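Local coordinates for protein racemase, putative (Roseobacter denitrificans, PDB 3TCS) that binds magnesium and D-alanine in a TIM barrel and may act as a racemase or hydro-lyase, as in the mandelate racemase family, at residues Glu29-Asp34 / Ser381-Ser386; Gly37-Thr42 / Gly51-Tyr56; Ser139-Asp144 / Pro339-Trp344; His229-Cys234 / Asp252-Glu257; Asp275-Asp280 / Leu302-His307. One frame throughout, in Å; residues are numbered along the deposited sequence.

In the fold
Interactions 1 and 2 belong to the four-stranded antiparallel sheet, which the chain's last strand joins; interactions 4 and 5 belong to the barrel. The centres of interactions 1 and 2 are about 9 Å apart, and E29 OE1 meets R40 NE at 2.9 Å. Those of interactions 4 and 5 are also about 9 Å apart, joined through neighbouring strands 252-255 and 276-277. Both touch the bound D-alanine. E231 and E257 of interaction 4 bind the magnesium, and H307 of interaction 5 lies about 4 Å from it by side chain. Interaction 3 brings M141 into this pocket and meets interaction 2 where Y56 packs on Y342. Interaction 1 is remote, about 17 Å from interaction 4 between nearest atoms.

Interaction 1: residues Glu29-Asp34 / Ser381-Ser386; sequences ETFTND and SQYQSS
E29 and Y383 meet through their polar ends. Y383 OH gives a hydrogen bond to E29 OE2 at 2.5 Å, which accepts through its anti lone pair. OE2 lies at the edge of the tyrosine ring, and the carboxylate and ring planes are 81° apart. The Y383 ring reaches E29 because CG is anti to the backbone N (chi1 176°). F31 lies alongside Y383 on the same face of the sheet, with CE1 3.3 Å from Y383 CD1. Their rings are inclined at 50°. S381 OG comes to the edge of the F31 ring and is hydrogen-bonded to L378 O.

The two strands run antiparallel. T30 and Q384 are a hydrogen-bonded pair, with T30 N to Q384 O at 2.9 Å. T32 and Q382 make the next such pair, with Q382 N to T32 O at 2.8 Å. On the face of T30 and T32, a water gives a hydrogen bond to Q382 O and sits 2.6 Å from T30 OG1. T30 OG1 also bonds H66.

R40 holds the other oxygen of E29 in a salt bridge. Strand 25-32 runs between strands 37-43 and 382-387. Helix 58-73 packs against T30 and T32, and helix 375-380 against F31.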
# COMPACT_ATOMS: atom_id res chain seq x y z
N GLU B 29 3.18 -23.23 1.55
CA GLU B 29 4.30 -23.18 2.49
C GLU B 29 5.30 -22.11 2.08
O GLU B 29 5.47 -21.85 0.89
CB GLU B 29 5.04 -24.52 2.50
CG GLU B 29 4.20 -25.70 2.91
CD GLU B 29 4.81 -27.01 2.46
OE1 GLU B 29 4.69 -27.34 1.27
OE2 GLU B 29 5.42 -27.70 3.31
N THR B 30 5.96 -21.50 3.05
CA THR B 30 6.97 -20.49 2.76
C THR B 30 8.26 -20.86 3.49
O THR B 30 8.24 -21.44 4.58
CB THR B 30 6.53 -19.07 3.21
OG1 THR B 30 6.08 -19.11 4.56
CG2 THR B 30 5.41 -18.55 2.32
N PHE B 31 9.38 -20.54 2.86
CA PHE B 31 10.72 -20.81 3.38
C PHE B 31 11.40 -19.46 3.18
O PHE B 31 11.66 -19.06 2.04
CB PHE B 31 11.38 -21.89 2.52
CG PHE B 31 10.55 -23.13 2.38
CD1 PHE B 31 10.79 -24.24 3.20
CD2 PHE B 31 9.52 -23.19 1.45
CE1 PHE B 31 10.01 -25.38 3.09
CE2 PHE B 31 8.73 -24.33 1.34
CZ PHE B 31 8.97 -25.43 2.16
N THR B 32 11.70 -18.77 4.27
CA THR B 32 12.24 -17.42 4.13
C THR B 32 13.30 -16.98 5.13
O THR B 32 13.51 -17.61 6.16
CB THR B 32 11.07 -16.42 4.26
OG1 THR B 32 11.47 -15.11 3.86
CG2 THR B 32 10.62 -16.36 5.72
N ASN B 33 13.98 -15.89 4.78
CA ASN B 33 14.90 -15.23 5.70
C ASN B 33 14.48 -13.77 5.53
O ASN B 33 13.47 -13.51 4.88
CB ASN B 33 16.40 -15.49 5.44
CG ASN B 33 16.88 -15.05 4.07
OD1 ASN B 33 16.30 -14.17 3.43
ND2 ASN B 33 18.00 -15.64 3.64
N ASP B 34 15.21 -12.82 6.10
CA ASP B 34 14.79 -11.43 5.99
C ASP B 34 14.85 -10.82 4.58
O ASP B 34 14.14 -9.87 4.29
CB ASP B 34 15.60 -10.57 6.95
CG ASP B 34 15.28 -10.86 8.41
OD1 ASP B 34 14.54 -11.84 8.68
OD2 ASP B 34 15.76 -10.11 9.28
N SER B 381 16.29 -21.86 6.34
CA SER B 381 15.15 -20.94 6.30
C SER B 381 14.11 -21.06 7.42
O SER B 381 14.08 -22.04 8.17
CB SER B 381 14.41 -21.10 4.97
OG SER B 381 13.68 -22.32 4.96
N GLN B 382 13.27 -20.04 7.51
CA GLN B 382 12.19 -20.02 8.48
C GLN B 382 10.99 -20.58 7.73
O GLN B 382 10.54 -20.02 6.72
CB GLN B 382 11.89 -18.61 8.96
CG GLN B 382 10.86 -18.58 10.07
CD GLN B 382 10.56 -17.18 10.55
OE1 GLN B 382 11.47 -16.41 10.88
NE2 GLN B 382 9.27 -16.84 10.59
N TYR B 383 10.46 -21.69 8.24
CA TYR B 383 9.34 -22.38 7.62
C TYR B 383 7.98 -22.02 8.22
O TYR B 383 7.86 -21.84 9.43
CB TYR B 383 9.56 -23.88 7.76
CG TYR B 383 8.44 -24.75 7.24
CD1 TYR B 383 8.28 -24.97 5.87
CD2 TYR B 383 7.57 -25.40 8.12
CE1 TYR B 383 7.28 -25.82 5.39
CE2 TYR B 383 6.56 -26.25 7.65
CZ TYR B 383 6.43 -26.46 6.29
OH TYR B 383 5.45 -27.32 5.82
N GLN B 384 6.97 -21.94 7.37
CA GLN B 384 5.60 -21.68 7.83
C GLN B 384 4.65 -22.28 6.81
O GLN B 384 4.89 -22.19 5.61
CB GLN B 384 5.32 -20.18 7.98
CG GLN B 384 3.95 -19.92 8.61
CD GLN B 384 3.71 -18.46 8.96
OE1 GLN B 384 4.63 -17.64 8.92
NE2 GLN B 384 2.47 -18.14 9.31
N SER B 385 3.59 -22.93 7.27
CA SER B 385 2.66 -23.53 6.34
C SER B 385 1.21 -23.26 6.70
O SER B 385 0.87 -23.01 7.86
CB SER B 385 2.88 -25.04 6.27
OG SER B 385 2.56 -25.64 7.50
N SER B 386 0.36 -23.31 5.68
CA SER B 386 -1.07 -23.12 5.83
C SER B 386 -1.69 -24.21 4.97
O SER B 386 -1.32 -24.37 3.82
CB SER B 386 -1.50 -21.75 5.30
OG SER B 386 -1.03 -20.71 6.14
O HOH W 1 8.10 -18.70 6.20

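Interaction 2: residues Gly37-Thr42 / Gly51-Tyr56; sequences GFVRVT and GQVSTY
F38 and Q52 come together by different first torsions: F38 CG lies beside its backbone N (chi1 -63°), while Q52 CG is anti to its own (chi1 -179°). They are neighbours on one face of the beta hairpin of strands 37-43 and 48-52, in the N-terminal domain. F38 CE1 approaches Q52 OE1 at 3.3 Å. The ring and amide planes are 74° apart. G51 O lies at the edge of the same ring.

F38 and Q52 form an antiparallel non-hydrogen-bonded pair. V39 and G51 are the hydrogen-bonded pair beside it, with G51 N to V39 O at 2.7 Å and V39 N to G51 O. V53 N bonds G37 O.

Three hydrogen bonds hold the buried Q52 amide: NE2 bonds V53 O and S312 OG, and OE1 accepts from L313 N. With an alanine here, L313 N would probably lose its acceptor, V53 O and S312 OG their donor, and the F38 ring its neighbour. Facing helix 58-73, V39 CG2 touches V53 CG1 at 3.8 Å.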
# COMPACT_ATOMS: atom_id res chain seq x y z
N GLY B 37 12.12 -14.94 0.30
CA GLY B 37 11.31 -16.07 0.72
C GLY B 37 10.69 -16.79 -0.45
O GLY B 37 10.14 -16.16 -1.36
N PHE B 38 10.77 -18.11 -0.45
CA PHE B 38 10.21 -18.92 -1.52
C PHE B 38 8.89 -19.54 -1.08
O PHE B 38 8.66 -19.78 0.11
CB PHE B 38 11.21 -20.00 -1.93
CG PHE B 38 12.49 -19.45 -2.49
CD1 PHE B 38 12.50 -18.84 -3.74
CD2 PHE B 38 13.66 -19.49 -1.75
CE1 PHE B 38 13.67 -18.28 -4.25
CE2 PHE B 38 14.84 -18.93 -2.25
CZ PHE B 38 14.85 -18.32 -3.50
N VAL B 39 8.03 -19.81 -2.05
CA VAL B 39 6.72 -20.38 -1.77
C VAL B 39 6.51 -21.69 -2.51
O VAL B 39 6.85 -21.80 -3.69
CB VAL B 39 5.60 -19.41 -2.21
CG1 VAL B 39 4.23 -19.99 -1.85
CG2 VAL B 39 5.80 -18.05 -1.56
N ARG B 40 5.97 -22.68 -1.82
CA ARG B 40 5.68 -23.95 -2.48
C ARG B 40 4.19 -24.19 -2.31
O ARG B 40 3.66 -24.11 -1.20
CB ARG B 40 6.46 -25.11 -1.85
CG ARG B 40 6.11 -26.45 -2.48
CD ARG B 40 7.04 -27.58 -2.02
NE ARG B 40 6.90 -27.86 -0.59
CZ ARG B 40 7.70 -28.68 0.08
NH1 ARG B 40 8.69 -29.31 -0.54
NH2 ARG B 40 7.51 -28.88 1.38
N VAL B 41 3.49 -24.46 -3.41
CA VAL B 41 2.07 -24.74 -3.34
C VAL B 41 1.86 -26.21 -3.69
O VAL B 41 2.61 -26.78 -4.48
CB VAL B 41 1.23 -23.86 -4.30
CG1 VAL B 41 1.35 -22.39 -3.88
CG2 VAL B 41 1.69 -24.06 -5.74
N THR B 42 0.84 -26.81 -3.08
CA THR B 42 0.52 -28.21 -3.31
C THR B 42 -0.97 -28.35 -3.60
O THR B 42 -1.80 -27.89 -2.82
CB THR B 42 0.85 -29.07 -2.07
OG1 THR B 42 2.21 -28.87 -1.68
CG2 THR B 42 0.62 -30.55 -2.37
N GLY B 51 7.48 -20.77 -6.15
CA GLY B 51 7.48 -19.38 -6.54
C GLY B 51 8.28 -18.59 -5.52
O GLY B 51 9.00 -19.17 -4.70
N GLN B 52 8.16 -17.28 -5.56
CA GLN B 52 8.91 -16.45 -4.63
C GLN B 52 8.17 -15.15 -4.35
O GLN B 52 7.56 -14.58 -5.25
CB GLN B 52 10.28 -16.12 -5.23
CG GLN B 52 11.16 -15.27 -4.32
CD GLN B 52 12.29 -14.61 -5.08
OE1 GLN B 52 13.17 -15.27 -5.61
NE2 GLN B 52 12.25 -13.28 -5.13
N VAL B 53 8.19 -14.68 -3.11
CA VAL B 53 7.56 -13.40 -2.80
C VAL B 53 8.62 -12.36 -3.15
O VAL B 53 9.77 -12.70 -3.40
CB VAL B 53 7.17 -13.27 -1.30
CG1 VAL B 53 6.16 -14.33 -0.92
CG2 VAL B 53 8.41 -13.35 -0.43
N SER B 54 8.24 -11.09 -3.18
CA SER B 54 9.22 -10.05 -3.48
C SER B 54 10.33 -10.04 -2.44
O SER B 54 10.09 -10.32 -1.27
CB SER B 54 8.55 -8.68 -3.50
OG SER B 54 9.52 -7.68 -3.71
N THR B 55 11.55 -9.69 -2.86
CA THR B 55 12.67 -9.60 -1.93
C THR B 55 12.51 -8.36 -1.03
O THR B 55 11.72 -7.46 -1.35
CB THR B 55 14.01 -9.48 -2.68
OG1 THR B 55 13.89 -8.50 -3.72
CG2 THR B 55 14.41 -10.82 -3.29
N TYR B 56 13.26 -8.34 0.07
CA TYR B 56 13.28 -7.25 1.06
C TYR B 56 12.18 -7.36 2.10
O TYR B 56 10.99 -7.24 1.79
CB TYR B 56 13.25 -5.89 0.36
CG TYR B 56 14.42 -5.73 -0.58
CD1 TYR B 56 15.73 -5.77 -0.09
CD2 TYR B 56 14.23 -5.62 -1.95
CE1 TYR B 56 16.82 -5.72 -0.96
CE2 TYR B 56 15.31 -5.56 -2.83
CZ TYR B 56 16.60 -5.61 -2.33
OH TYR B 56 17.68 -5.57 -3.18

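Interaction 3: residues Ser139-Asp144 / Pro339-Trp344; sequences SSMKRD and PDYYPW
The rim of the D-alanine pocket brings two loops together here, and M141 and Y341 touch across them. M141 CB lies 3.6 Å from Y341 CE2, and the two side chains cross at about a right angle. M141 CG, set anti to the carbonyl carbon (chi1 -54°), comes 3.6 Å from Y342 OH. That hydroxyl also makes a weak hydrogen bond to A309 O, another residue of the pocket. The side chain of M141 comes about 4 Å from the bound D-alanine.

In the TIM barrel, the loop with M141 follows strand 132-139. The loop with the tyrosines comes after strand 332-335, the parallel neighbour of 132-139.

K142 stretches out beyond CG and slides past Y341 in the opposite direction, with CE 3.9 Å from Y341 CD1. Its end forms a salt bridge, NZ to D340 OD2 at 2.8 Å, on the syn lone pair of the carboxylate. Y341 in turn covers a face of the Y342 ring, with CD2 3.4 Å above its plane and over its centre.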
# COMPACT_ATOMS: atom_id res chain seq x y z
N SER B 139 22.86 -3.70 -15.44
CA SER B 139 22.31 -2.68 -14.58
C SER B 139 23.10 -2.44 -13.29
O SER B 139 23.24 -3.33 -12.46
CB SER B 139 20.86 -3.04 -14.25
OG SER B 139 20.16 -1.97 -13.65
N SER B 140 23.62 -1.22 -13.15
CA SER B 140 24.36 -0.83 -11.95
C SER B 140 23.36 -0.25 -10.95
O SER B 140 22.50 0.54 -11.32
CB SER B 140 25.40 0.24 -12.28
OG SER B 140 25.87 0.84 -11.08
N MET B 141 23.49 -0.65 -9.69
CA MET B 141 22.58 -0.18 -8.64
C MET B 141 23.19 0.92 -7.78
O MET B 141 22.49 1.60 -7.03
CB MET B 141 22.21 -1.35 -7.72
CG MET B 141 21.64 -2.56 -8.42
SD MET B 141 20.06 -2.20 -9.20
CE MET B 141 20.08 -3.39 -10.54
N LYS B 142 24.50 1.10 -7.89
CA LYS B 142 25.22 2.07 -7.07
C LYS B 142 25.25 3.53 -7.49
O LYS B 142 25.22 3.87 -8.67
CB LYS B 142 26.67 1.59 -6.90
CG LYS B 142 26.81 0.28 -6.15
CD LYS B 142 28.27 -0.15 -6.09
CE LYS B 142 28.45 -1.37 -5.20
NZ LYS B 142 29.88 -1.77 -5.09
N ARG B 143 25.32 4.39 -6.47
CA ARG B 143 25.44 5.83 -6.63
C ARG B 143 26.72 6.23 -5.91
O ARG B 143 27.32 7.26 -6.20
CB ARG B 143 24.24 6.55 -6.02
CG ARG B 143 23.05 6.60 -6.95
CD ARG B 143 22.00 7.57 -6.45
NE ARG B 143 20.97 7.75 -7.46
CZ ARG B 143 20.03 6.85 -7.75
NH1 ARG B 143 19.98 5.70 -7.09
NH2 ARG B 143 19.16 7.09 -8.72
N ASP B 144 27.13 5.39 -4.96
CA ASP B 144 28.35 5.64 -4.20
C ASP B 144 29.52 4.98 -4.92
O ASP B 144 30.29 4.22 -4.34
CB ASP B 144 28.24 5.08 -2.78
CG ASP B 144 27.71 3.66 -2.75
OD1 ASP B 144 28.29 2.79 -3.43
OD2 ASP B 144 26.71 3.42 -2.04
N PRO B 339 28.47 -9.75 -4.42
CA PRO B 339 28.07 -10.03 -3.04
C PRO B 339 28.25 -8.88 -2.05
O PRO B 339 27.67 -8.91 -0.97
CB PRO B 339 28.92 -11.26 -2.69
CG PRO B 339 30.15 -11.06 -3.51
CD PRO B 339 29.58 -10.62 -4.84
N ASP B 340 29.03 -7.87 -2.41
CA ASP B 340 29.22 -6.74 -1.50
C ASP B 340 27.93 -5.93 -1.44
O ASP B 340 27.68 -5.21 -0.48
CB ASP B 340 30.37 -5.85 -1.97
CG ASP B 340 30.07 -5.12 -3.27
OD1 ASP B 340 29.87 -5.80 -4.30
OD2 ASP B 340 30.04 -3.87 -3.26
N TYR B 341 27.11 -6.05 -2.49
CA TYR B 341 25.86 -5.31 -2.57
C TYR B 341 24.67 -6.20 -2.23
O TYR B 341 23.76 -5.78 -1.51
CB TYR B 341 25.68 -4.73 -3.98
CG TYR B 341 24.63 -3.66 -4.06
CD1 TYR B 341 24.93 -2.34 -3.71
CD2 TYR B 341 23.33 -3.95 -4.45
CE1 TYR B 341 23.96 -1.34 -3.76
CE2 TYR B 341 22.35 -2.96 -4.50
CZ TYR B 341 22.67 -1.66 -4.15
OH TYR B 341 21.71 -0.68 -4.21
N TYR B 342 24.66 -7.41 -2.77
CA TYR B 342 23.58 -8.37 -2.52
C TYR B 342 24.18 -9.65 -1.93
O TYR B 342 24.23 -10.68 -2.61
CB TYR B 342 22.86 -8.73 -3.82
CG TYR B 342 22.08 -7.61 -4.48
CD1 TYR B 342 21.18 -6.83 -3.75
CD2 TYR B 342 22.19 -7.38 -5.85
CE1 TYR B 342 20.40 -5.86 -4.38
CE2 TYR B 342 21.41 -6.42 -6.49
CZ TYR B 342 20.52 -5.66 -5.75
OH TYR B 342 19.70 -4.75 -6.39
N PRO B 343 24.61 -9.62 -0.66
CA PRO B 343 25.20 -10.82 -0.05
C PRO B 343 24.24 -12.01 0.04
O PRO B 343 24.64 -13.16 -0.07
CB PRO B 343 25.63 -10.31 1.33
CG PRO B 343 24.61 -9.27 1.63
CD PRO B 343 24.52 -8.52 0.32
N TRP B 344 22.96 -11.71 0.23
CA TRP B 344 21.93 -12.72 0.36
C TRP B 344 21.53 -13.48 -0.90
O TRP B 344 20.82 -14.48 -0.81
CB TRP B 344 20.67 -12.08 0.95
CG TRP B 344 20.22 -10.89 0.17
CD1 TRP B 344 20.48 -9.57 0.45
CD2 TRP B 344 19.48 -10.90 -1.05
NE1 TRP B 344 19.94 -8.77 -0.53
CE2 TRP B 344 19.32 -9.55 -1.46
CE3 TRP B 344 18.93 -11.91 -1.85
CZ2 TRP B 344 18.64 -9.20 -2.63
CZ3 TRP B 344 18.24 -11.56 -3.01
CH2 TRP B 344 18.11 -10.21 -3.38

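Interaction 4: residues His229-Cys234 / Asp252-Glu257; sequences HFEEPC and DVTGGE. With MG (magnesium ion), chain J; DAL (D-alanine), chain L.
The magnesium site of the barrel lies at the C-terminal ends of strands 229-231 and 252-255, neighbours in a beta-alpha-beta unit. E231 OE2 and E257 OE1 each bind the magnesium at 2.0 Å. Their carboxylate planes are 72° apart. D205, a water, and the N and O of D-alanine complete the shell.

The strands pair in parallel: F230 N bonds D252 O, T254 N bonds F230 O, and E232 N bonds T254 O at 2.9 Å. T254 CG2 lies over one face of the H229 ring, 3.7 Å from its centroid. H229 NE2 gives E231 OE1 a nearly straight hydrogen bond of 2.9 Å (172°), in the imidazole plane. Replacing H229 by an alanine is likely to cost E231 OE1 its imidazole donor and the T254 methyl the ring it packs on.

E231 OE1 also salt-bridges K167, and E257 OE2 K94 of the second subunit. The metal bridges E231 OE2 and E257 OE1, only 2.9 Å apart. Its positive charge would probably offset their repulsion.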
# COMPACT_ATOMS: atom_id res chain seq x y z
N HIS B 229 17.29 6.02 -22.80
CA HIS B 229 16.35 5.62 -21.75
C HIS B 229 16.58 6.45 -20.48
O HIS B 229 17.65 6.42 -19.90
CB HIS B 229 16.61 4.12 -21.52
CG HIS B 229 15.81 3.48 -20.43
ND1 HIS B 229 14.98 2.41 -20.66
CD2 HIS B 229 15.84 3.65 -19.09
CE1 HIS B 229 14.53 1.94 -19.51
NE2 HIS B 229 15.05 2.68 -18.54
N PHE B 230 15.56 7.22 -20.09
CA PHE B 230 15.62 8.09 -18.90
C PHE B 230 14.55 7.59 -17.93
O PHE B 230 13.36 7.90 -18.07
CB PHE B 230 15.36 9.54 -19.32
CG PHE B 230 15.61 10.56 -18.23
CD1 PHE B 230 16.22 10.20 -17.03
CD2 PHE B 230 15.27 11.89 -18.43
CE1 PHE B 230 16.48 11.16 -16.04
CE2 PHE B 230 15.52 12.86 -17.46
CZ PHE B 230 16.13 12.49 -16.26
N GLU B 231 14.99 6.84 -16.92
CA GLU B 231 14.07 6.24 -15.97
C GLU B 231 13.76 7.01 -14.69
O GLU B 231 14.65 7.56 -14.04
CB GLU B 231 14.58 4.85 -15.60
CG GLU B 231 13.59 3.98 -14.82
CD GLU B 231 14.05 2.53 -14.74
OE1 GLU B 231 14.75 2.09 -15.68
OE2 GLU B 231 13.70 1.84 -13.77
N GLU B 232 12.47 7.02 -14.34
CA GLU B 232 11.95 7.65 -13.13
C GLU B 232 12.60 9.00 -12.83
O GLU B 232 13.23 9.19 -11.78
CB GLU B 232 12.14 6.70 -11.95
CG GLU B 232 11.21 6.94 -10.79
CD GLU B 232 11.33 5.86 -9.73
OE1 GLU B 232 11.18 4.67 -10.08
OE2 GLU B 232 11.58 6.19 -8.55
N PRO B 233 12.44 9.97 -13.74
CA PRO B 233 13.03 11.29 -13.54
C PRO B 233 12.50 12.04 -12.32
O PRO B 233 13.26 12.71 -11.62
CB PRO B 233 12.71 12.02 -14.84
CG PRO B 233 11.43 11.38 -15.28
CD PRO B 233 11.68 9.92 -15.00
N CYS B 234 11.19 11.92 -12.08
CA CYS B 234 10.55 12.60 -10.96
C CYS B 234 9.91 11.64 -9.97
O CYS B 234 9.77 10.45 -10.25
CB CYS B 234 9.45 13.54 -11.49
SG CYS B 234 9.98 14.67 -12.80
N ASP B 252 13.29 8.51 -24.57
CA ASP B 252 12.23 7.76 -23.91
C ASP B 252 12.29 7.95 -22.39
O ASP B 252 13.36 7.85 -21.79
CB ASP B 252 12.33 6.26 -24.20
CG ASP B 252 11.88 5.88 -25.61
OD1 ASP B 252 11.08 6.62 -26.22
OD2 ASP B 252 12.31 4.81 -26.09
N VAL B 253 11.14 8.23 -21.77
CA VAL B 253 11.06 8.38 -20.32
C VAL B 253 10.29 7.15 -19.85
O VAL B 253 9.23 6.82 -20.39
CB VAL B 253 10.31 9.66 -19.92
CG1 VAL B 253 10.07 9.68 -18.41
CG2 VAL B 253 11.13 10.87 -20.33
N THR B 254 10.82 6.47 -18.84
CA THR B 254 10.22 5.24 -18.35
C THR B 254 9.92 5.24 -16.86
O THR B 254 10.42 6.07 -16.11
CB THR B 254 11.17 4.07 -18.64
OG1 THR B 254 12.22 4.07 -17.67
CG2 THR B 254 11.80 4.23 -20.02
N GLY B 255 9.10 4.29 -16.42
CA GLY B 255 8.78 4.21 -15.00
C GLY B 255 7.69 3.21 -14.68
O GLY B 255 7.13 2.58 -15.59
N GLY B 256 7.41 3.05 -13.39
CA GLY B 256 6.36 2.15 -12.95
C GLY B 256 6.77 1.04 -12.00
O GLY B 256 5.91 0.34 -11.47
N GLU B 257 8.06 0.89 -11.73
CA GLU B 257 8.50 -0.20 -10.87
C GLU B 257 7.89 -0.27 -9.47
O GLU B 257 7.71 -1.37 -8.94
CB GLU B 257 10.03 -0.24 -10.77
CG GLU B 257 10.65 0.88 -9.97
CD GLU B 257 12.15 0.90 -10.12
OE1 GLU B 257 12.62 0.99 -11.27
OE2 GLU B 257 12.86 0.82 -9.09
MG MG J . 14.32 1.97 -11.85
N DAL L . 15.39 -0.10 -12.26
CA DAL L . 16.37 0.09 -11.18
CB DAL L . 16.98 -1.24 -10.76
C DAL L . 15.69 0.70 -10.00
O DAL L . 15.16 1.76 -10.09
O HOH W 2 8.74 4.64 -11.64
O HOH W 3 13.62 3.78 -11.04

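Interaction 5: residues Asp275-Asp280 / Leu302-His307; sequences DIVQPD and LPVTPH. With DAL (D-alanine), chain L.
D280 and H307 cross at a slant, with the carboxylate and imidazole planes 47° apart. They sit in the TIM barrel, where strand 276-277 and segment 302-307 run side by side toward the D-alanine pocket. H307 ND1 donates to D280 OD2 at 2.7 Å, on the anti lone pair and within 2° of the ring plane. This His-carboxylate bond would help to fix the imidazole's rotation. With CG anti to the backbone N (chi1 163°), the H307 ring reaches D280 at one edge and the D-alanine at another.

I276 and P303 cross at about a right angle, as do P279 and V304; V277 and V304 meet obliquely, through CG2 on each at 3.6 Å. I276 CG2 lies 3.5 Å from T305 OG1.

Backbone bonds hold the segments together: V277 N to P303 O, T305 N to V277 O at 3.0 Å, and H307 N to P279 O. D280 OD1 accepts from Y283 N. At the far ring edge, H307 CD2 lies 3.1 Å from the D-alanine N.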
# COMPACT_ATOMS: atom_id res chain seq x y z
N ASP B 275 6.87 6.65 -21.73
CA ASP B 275 6.94 6.04 -23.06
C ASP B 275 7.09 4.52 -22.98
O ASP B 275 6.78 3.80 -23.93
CB ASP B 275 8.13 6.61 -23.83
CG ASP B 275 8.06 8.11 -23.95
OD1 ASP B 275 7.13 8.60 -24.62
OD2 ASP B 275 8.92 8.80 -23.35
N ILE B 276 7.59 4.05 -21.84
CA ILE B 276 7.81 2.62 -21.61
C ILE B 276 7.37 2.31 -20.19
O ILE B 276 7.73 3.04 -19.26
CB ILE B 276 9.32 2.26 -21.75
CG1 ILE B 276 9.83 2.66 -23.13
CG2 ILE B 276 9.52 0.77 -21.49
CD1 ILE B 276 11.31 2.41 -23.35
N VAL B 277 6.59 1.25 -20.01
CA VAL B 277 6.12 0.87 -18.68
C VAL B 277 7.07 -0.16 -18.10
O VAL B 277 7.59 -1.01 -18.83
CB VAL B 277 4.69 0.30 -18.73
CG1 VAL B 277 3.72 1.39 -19.18
CG2 VAL B 277 4.63 -0.88 -19.67
N GLN B 278 7.30 -0.09 -16.79
CA GLN B 278 8.25 -0.98 -16.13
C GLN B 278 7.76 -1.65 -14.86
O GLN B 278 8.28 -1.42 -13.78
CB GLN B 278 9.52 -0.20 -15.81
CG GLN B 278 10.17 0.42 -17.02
CD GLN B 278 11.49 1.06 -16.68
OE1 GLN B 278 11.54 2.12 -16.06
NE2 GLN B 278 12.58 0.40 -17.06
N PRO B 279 6.74 -2.51 -14.98
CA PRO B 279 6.23 -3.19 -13.79
C PRO B 279 7.27 -4.17 -13.24
O PRO B 279 8.12 -4.67 -13.99
CB PRO B 279 5.00 -3.91 -14.32
CG PRO B 279 5.41 -4.27 -15.72
CD PRO B 279 6.07 -2.99 -16.20
N ASP B 280 7.21 -4.41 -11.93
CA ASP B 280 8.08 -5.41 -11.30
C ASP B 280 7.08 -6.52 -11.00
O ASP B 280 6.12 -6.31 -10.27
CB ASP B 280 8.71 -4.87 -10.01
CG ASP B 280 9.55 -5.93 -9.28
OD1 ASP B 280 8.95 -6.88 -8.74
OD2 ASP B 280 10.79 -5.82 -9.27
N LEU B 302 2.23 0.83 -26.09
CA LEU B 302 3.46 1.02 -25.33
C LEU B 302 4.19 -0.28 -25.06
O LEU B 302 3.57 -1.31 -24.81
CB LEU B 302 3.18 1.68 -23.97
CG LEU B 302 2.83 3.16 -23.92
CD1 LEU B 302 1.38 3.34 -24.31
CD2 LEU B 302 3.07 3.68 -22.52
N PRO B 303 5.53 -0.24 -25.11
CA PRO B 303 6.31 -1.45 -24.86
C PRO B 303 6.48 -1.65 -23.36
O PRO B 303 6.28 -0.71 -22.57
CB PRO B 303 7.63 -1.16 -25.56
CG PRO B 303 7.80 0.30 -25.32
CD PRO B 303 6.40 0.85 -25.59
N VAL B 304 6.85 -2.86 -22.97
CA VAL B 304 7.05 -3.22 -21.58
C VAL B 304 8.49 -3.68 -21.33
O VAL B 304 8.97 -4.64 -21.94
CB VAL B 304 6.10 -4.38 -21.17
CG1 VAL B 304 6.30 -4.72 -19.69
CG2 VAL B 304 4.65 -4.00 -21.46
N THR B 305 9.18 -2.97 -20.45
CA THR B 305 10.56 -3.29 -20.09
C THR B 305 10.52 -3.39 -18.57
O THR B 305 10.80 -2.43 -17.85
CB THR B 305 11.52 -2.18 -20.56
OG1 THR B 305 11.43 -2.07 -21.99
CG2 THR B 305 12.97 -2.51 -20.17
N PRO B 306 10.17 -4.58 -18.06
CA PRO B 306 10.07 -4.82 -16.62
C PRO B 306 11.29 -4.51 -15.78
O PRO B 306 12.43 -4.50 -16.25
CB PRO B 306 9.69 -6.30 -16.53
CG PRO B 306 9.01 -6.57 -17.86
CD PRO B 306 9.90 -5.82 -18.81
N HIS B 307 11.03 -4.27 -14.50
CA HIS B 307 12.07 -4.01 -13.52
C HIS B 307 12.35 -5.32 -12.79
O HIS B 307 11.43 -6.01 -12.37
CB HIS B 307 11.59 -2.94 -12.53
CG HIS B 307 12.38 -2.88 -11.26
ND1 HIS B 307 12.19 -3.77 -10.22
CD2 HIS B 307 13.35 -2.03 -10.85
CE1 HIS B 307 13.00 -3.46 -9.22
NE2 HIS B 307 13.72 -2.41 -9.58
N DAL L . 15.39 -0.10 -12.26
CA DAL L . 16.37 0.09 -11.18
CB DAL L . 16.98 -1.24 -10.76
C DAL L . 15.69 0.70 -10.00
O DAL L . 15.16 1.76 -10.09